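Glutamine cyclotransferase (Tannerella forsythia, PDB 6QRO) probably catalyses the zinc-dependent cyclisation of N-terminal glutamine residues to pyroglutamate, as a bacterial glutaminyl cyclase related to the M28 zinc peptidases. Local coordinates at residues D117-D121 with E122-R126; T301-A304 with V305-I309; A62-L65 with D66-G69. One frame throughout, in Å; residues are numbered along the deposited sequence.

Contact 1: D117-D121 with E122-R126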
loop_
_atom_site.group_PDB
_atom_site.type_symbol
_atom_site.label_atom_id
_atom_site.label_comp_id
_atom_site.label_asym_id
_atom_site.label_seq_id
_atom_site.Cartn_x
_atom_site.Cartn_y
_atom_site.Cartn_z
ATOM N N ASP A 117 7.069 15.501 -9.187
ATOM C CA ASP A 117 8.432 15.929 -9.457
ATOM C C ASP A 117 9.050 15.227 -10.656
ATOM O O ASP A 117 10.152 15.607 -11.057
ATOM C CB ASP A 117 9.291 15.772 -8.189
ATOM C CG ASP A 117 9.215 14.379 -7.575
ATOM O OD1 ASP A 117 8.149 13.730 -7.671
ATOM O OD2 ASP A 117 10.222 13.947 -6.957
ATOM N N HIS A 118 8.361 14.235 -11.236
ATOM C CA HIS A 118 8.726 13.618 -12.502
ATOM C C HIS A 118 7.846 14.074 -13.657
ATOM O O HIS A 118 7.938 13.507 -14.751
ATOM C CB HIS A 118 8.654 12.094 -12.412
ATOM C CG HIS A 118 9.703 11.489 -11.536
ATOM N ND1 HIS A 118 10.814 10.854 -12.045
ATOM C CD2 HIS A 118 9.794 11.388 -10.190
ATOM C CE1 HIS A 118 11.560 10.408 -11.050
ATOM N NE2 HIS A 118 10.960 10.713 -9.913
ATOM N N ASP A 119 7.002 15.083 -13.447
ATOM C CA ASP A 119 6.111 15.525 -14.513
ATOM C C ASP A 119 6.913 16.023 -15.712
ATOM O O ASP A 119 8.033 16.529 -15.567
ATOM C CB ASP A 119 5.181 16.630 -13.996
ATOM C CG ASP A 119 3.870 16.686 -14.767
ATOM O OD1 ASP A 119 2.999 15.820 -14.504
ATOM O OD2 ASP A 119 3.714 17.583 -15.634
ATOM N N THR A 120 6.352 15.841 -16.918
ATOM C CA THR A 120 7.009 16.380 -18.106
ATOM C C THR A 120 6.972 17.898 -18.099
ATOM O O THR A 120 7.830 18.536 -18.720
ATOM C CB THR A 120 6.377 15.866 -19.406
ATOM O OG1 THR A 120 5.060 16.403 -19.552
ATOM C CG2 THR A 120 6.307 14.352 -19.422
ATOM N N ASP A 121 6.000 18.474 -17.396
ATOM C CA ASP A 121 5.865 19.914 -17.231
ATOM C C ASP A 121 6.542 20.291 -15.921
ATOM O O ASP A 121 6.096 19.883 -14.847
ATOM C CB ASP A 121 4.386 20.296 -17.215
ATOM C CG ASP A 121 4.145 21.759 -17.473
ATOM O OD1 ASP A 121 5.066 22.579 -17.282
ATOM O OD2 ASP A 121 3.007 22.098 -17.868
ATOM N N GLU A 122 7.627 21.063 -16.005
ATOM C CA GLU A 122 8.288 21.505 -14.783
ATOM C C GLU A 122 7.369 22.386 -13.938
ATOM O O GLU A 122 7.584 22.511 -12.732
ATOM C CB GLU A 122 9.602 22.206 -15.118
ATOM C CG GLU A 122 10.322 22.767 -13.926
ATOM C CD GLU A 122 11.534 23.578 -14.309
ATOM O OE1 GLU A 122 12.032 23.409 -15.443
ATOM O OE2 GLU A 122 11.965 24.405 -13.486
ATOM N N ALA A 123 6.362 23.021 -14.546
ATOM C CA ALA A 123 5.379 23.792 -13.784
ATOM C C ALA A 123 4.613 22.958 -12.765
ATOM O O ALA A 123 3.961 23.529 -11.884
ATOM C CB ALA A 123 4.384 24.467 -14.729
ATOM N N ASN A 124 4.606 21.632 -12.897
ATOM C CA ASN A 124 3.915 20.766 -11.946
ATOM C C ASN A 124 4.832 20.160 -10.897
ATOM O O ASN A 124 4.345 19.407 -10.053
ATOM C CB ASN A 124 3.176 19.632 -12.671
ATOM C CG ASN A 124 2.072 20.139 -13.560
ATOM O OD1 ASN A 124 1.460 21.171 -13.275
ATOM N ND2 ASN A 124 1.794 19.409 -14.638
ATOM N N HIS A 125 6.145 20.419 -10.960
ATOM C CA HIS A 125 7.095 19.683 -10.130
ATOM C C HIS A 125 6.909 19.916 -8.640
ATOM O O HIS A 125 7.247 19.032 -7.849
ATOM C CB HIS A 125 8.526 20.042 -10.530
ATOM C CG HIS A 125 8.968 19.388 -11.800
ATOM N ND1 HIS A 125 10.254 19.474 -12.279
ATOM C CD2 HIS A 125 8.294 18.612 -12.680
ATOM C CE1 HIS A 125 10.351 18.801 -13.410
ATOM N NE2 HIS A 125 9.176 18.264 -13.674
ATOM N N ARG A 126 6.337 21.046 -8.226
ATOM C CA ARG A 126 6.124 21.271 -6.804
ATOM C C ARG A 126 4.653 21.245 -6.416
ATOM O O ARG A 126 4.299 21.696 -5.318
ATOM C CB ARG A 126 6.770 22.596 -6.383
ATOM C CG ARG A 126 8.185 22.616 -6.828
ATOM C CD ARG A 126 9.103 23.498 -6.029
ATOM N NE ARG A 126 10.392 23.466 -6.723
ATOM C CZ ARG A 126 11.485 24.113 -6.346
ATOM N NH1 ARG A 126 11.468 24.839 -5.239
ATOM N NH2 ARG A 126 12.592 23.996 -7.069
#
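Each first torsion carries its own group to the place where Asp119 and Asn124 meet: the aspartate CG stands opposite its backbone N (chi1 -154°), the asparagine CG beside its own (chi1 -64°). The two short side chains come together inside a surface loop between strand 103-109 and helix 132-151, a good example of a loop ordered by its own polar groups. Asn124 ND2 gives a 2.8 Å hydrogen bond to Asp119 OD2, descending on it from above the carboxylate plane; the amide and carboxylate planes are 72° apart. The same oxygen accepts Asp121 N at 3.0 Å from the other face, which makes an Asx turn. Beyond it, residues 122-124 form a short 3-10 segment, and Asp121 just before it takes Asn124 N on its O at 3.0 Å and Ala123 N on its OD1 at 3.1 Å.

The ring of His125 lies between Glu122 CA, over one face, and Asp117 O, over the opposite face, and NE2 points within the ring plane to Asp119 O, 2.8 Å away. Outside partners fix the start of the loop: Asp117 forms a salt bridge with Arg113, and His118 makes a backbone hydrogen bond with the zinc ligand His288, placing the loop beside the metal site.

Chemically, the arrangement implies a proton on His125 NE2, though not whether the ring is charged. It also leaves the Asp119 carboxylate well supplied with donors, two N-H groups at OD2 and Gln290 N at OD1.

Contact 2: T301-A304 with V305-I309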
loop_
_atom_site.group_PDB
_atom_site.type_symbol
_atom_site.label_atom_id
_atom_site.label_comp_id
_atom_site.label_asym_id
_atom_site.label_seq_id
_atom_site.Cartn_x
_atom_site.Cartn_y
_atom_site.Cartn_z
ATOM N N THR A 301 -6.645 -5.623 -13.374
ATOM C CA THR A 301 -5.486 -5.589 -12.490
ATOM C C THR A 301 -5.916 -5.680 -11.030
ATOM O O THR A 301 -5.374 -6.481 -10.260
ATOM C CB THR A 301 -4.669 -4.318 -12.735
ATOM O OG1 THR A 301 -4.327 -4.233 -14.121
ATOM C CG2 THR A 301 -3.396 -4.347 -11.905
ATOM N N LEU A 302 -6.918 -4.887 -10.641
ATOM C CA LEU A 302 -7.431 -4.949 -9.271
ATOM C C LEU A 302 -7.941 -6.340 -8.937
ATOM O O LEU A 302 -7.718 -6.846 -7.826
ATOM C CB LEU A 302 -8.558 -3.931 -9.069
ATOM C CG LEU A 302 -8.312 -2.435 -9.293
ATOM C CD1 LEU A 302 -9.599 -1.641 -9.024
ATOM C CD2 LEU A 302 -7.172 -1.943 -8.409
ATOM N N LYS A 303 -8.644 -6.958 -9.895
ATOM C CA LYS A 303 -9.235 -8.284 -9.738
ATOM C C LYS A 303 -8.167 -9.328 -9.470
ATOM O O LYS A 303 -8.300 -10.146 -8.556
ATOM C CB LYS A 303 -10.020 -8.624 -11.018
ATOM C CG LYS A 303 -10.781 -9.950 -11.057
ATOM C CD LYS A 303 -11.955 -9.927 -10.096
ATOM C CE LYS A 303 -12.935 -11.081 -10.333
ATOM N NZ LYS A 303 -14.174 -10.876 -9.497
ATOM N N ALA A 304 -7.080 -9.299 -10.247
ATOM C CA ALA A 304 -5.994 -10.257 -10.061
ATOM C C ALA A 304 -5.425 -10.192 -8.653
ATOM O O ALA A 304 -5.271 -11.220 -7.980
ATOM C CB ALA A 304 -4.895 -10.004 -11.084
ATOM N N VAL A 305 -5.074 -8.990 -8.202
ATOM C CA VAL A 305 -4.457 -8.851 -6.892
ATOM C C VAL A 305 -5.447 -9.232 -5.805
ATOM O O VAL A 305 -5.108 -9.962 -4.863
ATOM C CB VAL A 305 -3.917 -7.418 -6.696
ATOM C CG1 VAL A 305 -3.308 -7.260 -5.317
ATOM C CG2 VAL A 305 -2.899 -7.085 -7.741
ATOM N N GLY A 306 -6.684 -8.757 -5.917
ATOM C CA GLY A 306 -7.651 -9.017 -4.861
ATOM C C GLY A 306 -8.008 -10.492 -4.741
ATOM O O GLY A 306 -8.055 -11.052 -3.636
ATOM N N GLU A 307 -8.267 -11.137 -5.877
ATOM C CA GLU A 307 -8.566 -12.568 -5.873
ATOM C C GLU A 307 -7.413 -13.381 -5.289
ATOM O O GLU A 307 -7.637 -14.325 -4.522
ATOM C CB GLU A 307 -8.837 -13.026 -7.306
ATOM C CG GLU A 307 -10.139 -12.523 -7.929
ATOM C CD GLU A 307 -11.356 -13.334 -7.509
ATOM O OE1 GLU A 307 -11.168 -14.412 -6.903
ATOM O OE2 GLU A 307 -12.492 -12.899 -7.788
ATOM N N THR A 308 -6.169 -13.006 -5.615
ATOM C CA THR A 308 -5.013 -13.771 -5.153
ATOM C C THR A 308 -4.853 -13.709 -3.639
ATOM O O THR A 308 -4.677 -14.737 -2.977
ATOM C CB THR A 308 -3.745 -13.279 -5.851
ATOM O OG1 THR A 308 -3.887 -13.462 -7.259
ATOM C CG2 THR A 308 -2.548 -14.073 -5.380
ATOM N N ILE A 309 -4.908 -12.510 -3.071
ATOM C CA ILE A 309 -4.720 -12.362 -1.632
ATOM C C ILE A 309 -5.867 -13.006 -0.853
ATOM O O ILE A 309 -5.652 -13.650 0.180
ATOM C CB ILE A 309 -4.532 -10.873 -1.312
ATOM C CG1 ILE A 309 -3.290 -10.386 -2.049
ATOM C CG2 ILE A 309 -4.410 -10.649 0.200
ATOM C CD1 ILE A 309 -3.096 -8.941 -1.975
#
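The flat carbonyl group of Ala304 is met by a single residue, Thr308, one turn further along the α-helix 299-314. OG1 and N of Thr308 both come to Ala304 O from beyond its end, tilted to opposite sides of the carbonyl plane; the hydroxyl OG1 donates to Ala304 O at 2.7 Å, and Thr308 N does so at 3.1 Å. OG1 sits beside the threonine's own backbone N (chi1 -61°), and that torsion turns the hydroxyl back to the preceding turn. A buried hydroxyl in a helix is thereby satisfied without leaving the helix.

The regular i to i+4 bonds run alongside, among them Gly306 N to Leu302 O and Glu307 N to Lys303 O, each 2.9 Å. On the partly exposed flank, the chains of Lys303 and Glu307 run alongside each other in the same direction, both bent at chi2. Lys303 NZ forms a salt bridge with Glu307 OE2 at 3.1 Å, weak as a hydrogen bond, and the lysine CE packs against the same oxygen. The stronger partner of NZ is Phe29 O, in the N-terminal region; OE2 in turn accepts a weak bond from Phe29 N.

Thr301, Leu302 and Val305 are buried: Leu302 and Val305 both touch Ile141 of helix 132-151, and Thr301 OG1 bonds to Ser211 O. Within the helix, Val305 CG2 rests 3.6 Å from Thr301 O.

Contact 3: A62-L65 with D66-G69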
loop_
_atom_site.group_PDB
_atom_site.type_symbol
_atom_site.label_atom_id
_atom_site.label_comp_id
_atom_site.label_asym_id
_atom_site.label_seq_id
_atom_site.Cartn_x
_atom_site.Cartn_y
_atom_site.Cartn_z
ATOM N N ALA A 62 -10.590 5.131 8.034
ATOM C CA ALA A 62 -10.835 4.491 9.325
ATOM C C ALA A 62 -12.309 4.133 9.510
ATOM O O ALA A 62 -12.636 3.053 10.022
ATOM C CB ALA A 62 -10.348 5.398 10.445
ATOM N N GLY A 63 -13.210 5.020 9.088
ATOM C CA GLY A 63 -14.629 4.737 9.214
ATOM C C GLY A 63 -15.035 3.479 8.475
ATOM O O GLY A 63 -15.775 2.651 9.008
ATOM N N GLU A 64 -14.515 3.297 7.256
ATOM C CA GLU A 64 -14.830 2.107 6.467
ATOM C C GLU A 64 -14.298 0.847 7.123
ATOM O O GLU A 64 -14.941 -0.203 7.053
ATOM C CB GLU A 64 -14.276 2.229 5.045
ATOM C CG GLU A 64 -15.087 3.181 4.196
ATOM C CD GLU A 64 -16.522 2.725 4.036
ATOM O OE1 GLU A 64 -16.763 1.609 3.556
ATOM O OE2 GLU A 64 -17.421 3.479 4.431
ATOM N N LEU A 65 -13.097 0.914 7.707
ATOM C CA LEU A 65 -12.557 -0.249 8.406
ATOM C C LEU A 65 -13.465 -0.656 9.553
ATOM O O LEU A 65 -13.683 -1.850 9.797
ATOM C CB LEU A 65 -11.148 0.027 8.942
ATOM C CG LEU A 65 -10.022 0.193 7.931
ATOM C CD1 LEU A 65 -8.703 0.364 8.660
ATOM C CD2 LEU A 65 -9.995 -0.991 6.989
ATOM N N ASP A 66 -13.953 0.330 10.304
ATOM C CA ASP A 66 -14.834 0.067 11.429
ATOM C C ASP A 66 -16.186 -0.479 10.968
ATOM O O ASP A 66 -16.763 -1.348 11.634
ATOM C CB ASP A 66 -14.966 1.336 12.266
ATOM C CG ASP A 66 -15.060 1.034 13.741
ATOM O OD1 ASP A 66 -15.676 0.018 14.097
ATOM O OD2 ASP A 66 -14.409 1.740 14.537
ATOM N N ARG A 67 -16.724 0.047 9.853
ATOM C CA ARG A 67 -17.979 -0.479 9.314
ATOM C C ARG A 67 -17.898 -1.967 9.036
ATOM O O ARG A 67 -18.914 -2.664 9.110
ATOM C CB ARG A 67 -18.357 0.199 7.995
ATOM C CG ARG A 67 -19.831 0.005 7.621
ATOM C CD ARG A 67 -20.211 0.603 6.271
ATOM N NE ARG A 67 -19.807 1.997 6.096
ATOM C CZ ARG A 67 -20.613 3.039 6.267
ATOM N NH1 ARG A 67 -21.878 2.858 6.637
ATOM N NH2 ARG A 67 -20.157 4.266 6.076
ATOM N N HIS A 68 -16.710 -2.481 8.733
ATOM C CA HIS A 68 -16.560 -3.877 8.356
ATOM C C HIS A 68 -15.906 -4.707 9.459
ATOM O O HIS A 68 -15.276 -5.728 9.192
ATOM C CB HIS A 68 -15.804 -3.942 7.033
ATOM C CG HIS A 68 -16.534 -3.242 5.932
ATOM N ND1 HIS A 68 -17.849 -3.521 5.621
ATOM C CD2 HIS A 68 -16.174 -2.209 5.138
ATOM C CE1 HIS A 68 -18.252 -2.713 4.656
ATOM N NE2 HIS A 68 -17.256 -1.906 4.346
ATOM N N GLY A 69 -16.105 -4.309 10.710
ATOM C CA GLY A 69 -15.835 -5.172 11.839
ATOM C C GLY A 69 -14.477 -5.045 12.493
ATOM O O GLY A 69 -14.233 -5.725 13.495
#
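A Schellman motif ends helix 52-67, with Gly69, at positive phi, turning the chain back so that Gly69 N reaches Asp66 O at 3.2 Å, while Leu65 O accepts the backbone N of the residue after the glycine. His68, the first residue to leave helical geometry, marks the change of pattern: its N bonds to Leu65 O at 3.3 Å and only weakly to Glu64 O.

Over this last turn a side-chain pair runs three residues along. In this salt bridge NE and NH2 of Arg67 share Glu64 OE2, each at 3.3 Å, NE from above the carboxylate plane and NH2 nearly in line with the C-O bond. The acid gets there with CG beside its backbone N (chi1 -75°) and the chain bent at chi2 (-61°), the arginine through a bend at chi3; the carboxylate and guanidinium planes are 30° apart. Charge neutralisation within one turn is the likely result.

The other oxygen, Glu64 OE1, lies toward His68, and both it and His68 NE2 make weak bonds to Tyr37 OH. More strongly, His68 ND1 hydrogen-bonds to Gln150 OE1 on helix 132-151. CD2 of the His68 ring comes within 3.0 Å of Glu64 O.

In the fold
From the N terminus, contact 3 comes first, closing the last turn of helix 52-67 before the chain enters strand 71-80 at one edge of the sheet. Contact 1 follows in the loop between strand 103-109 and helix 132-151, near the zinc site, and contact 2 lies on the final helix 299-314. Each joins adjoining segments, so each closes only a local turn; the three stand in series, and none nests within or crosses another. They do not touch: nearest atoms are about 13 Å apart between contacts 2 and 3, and about 20 Å between contacts 1 and 2. Helix 132-151 is the shared neighbour, meeting both contact 2 and contact 3.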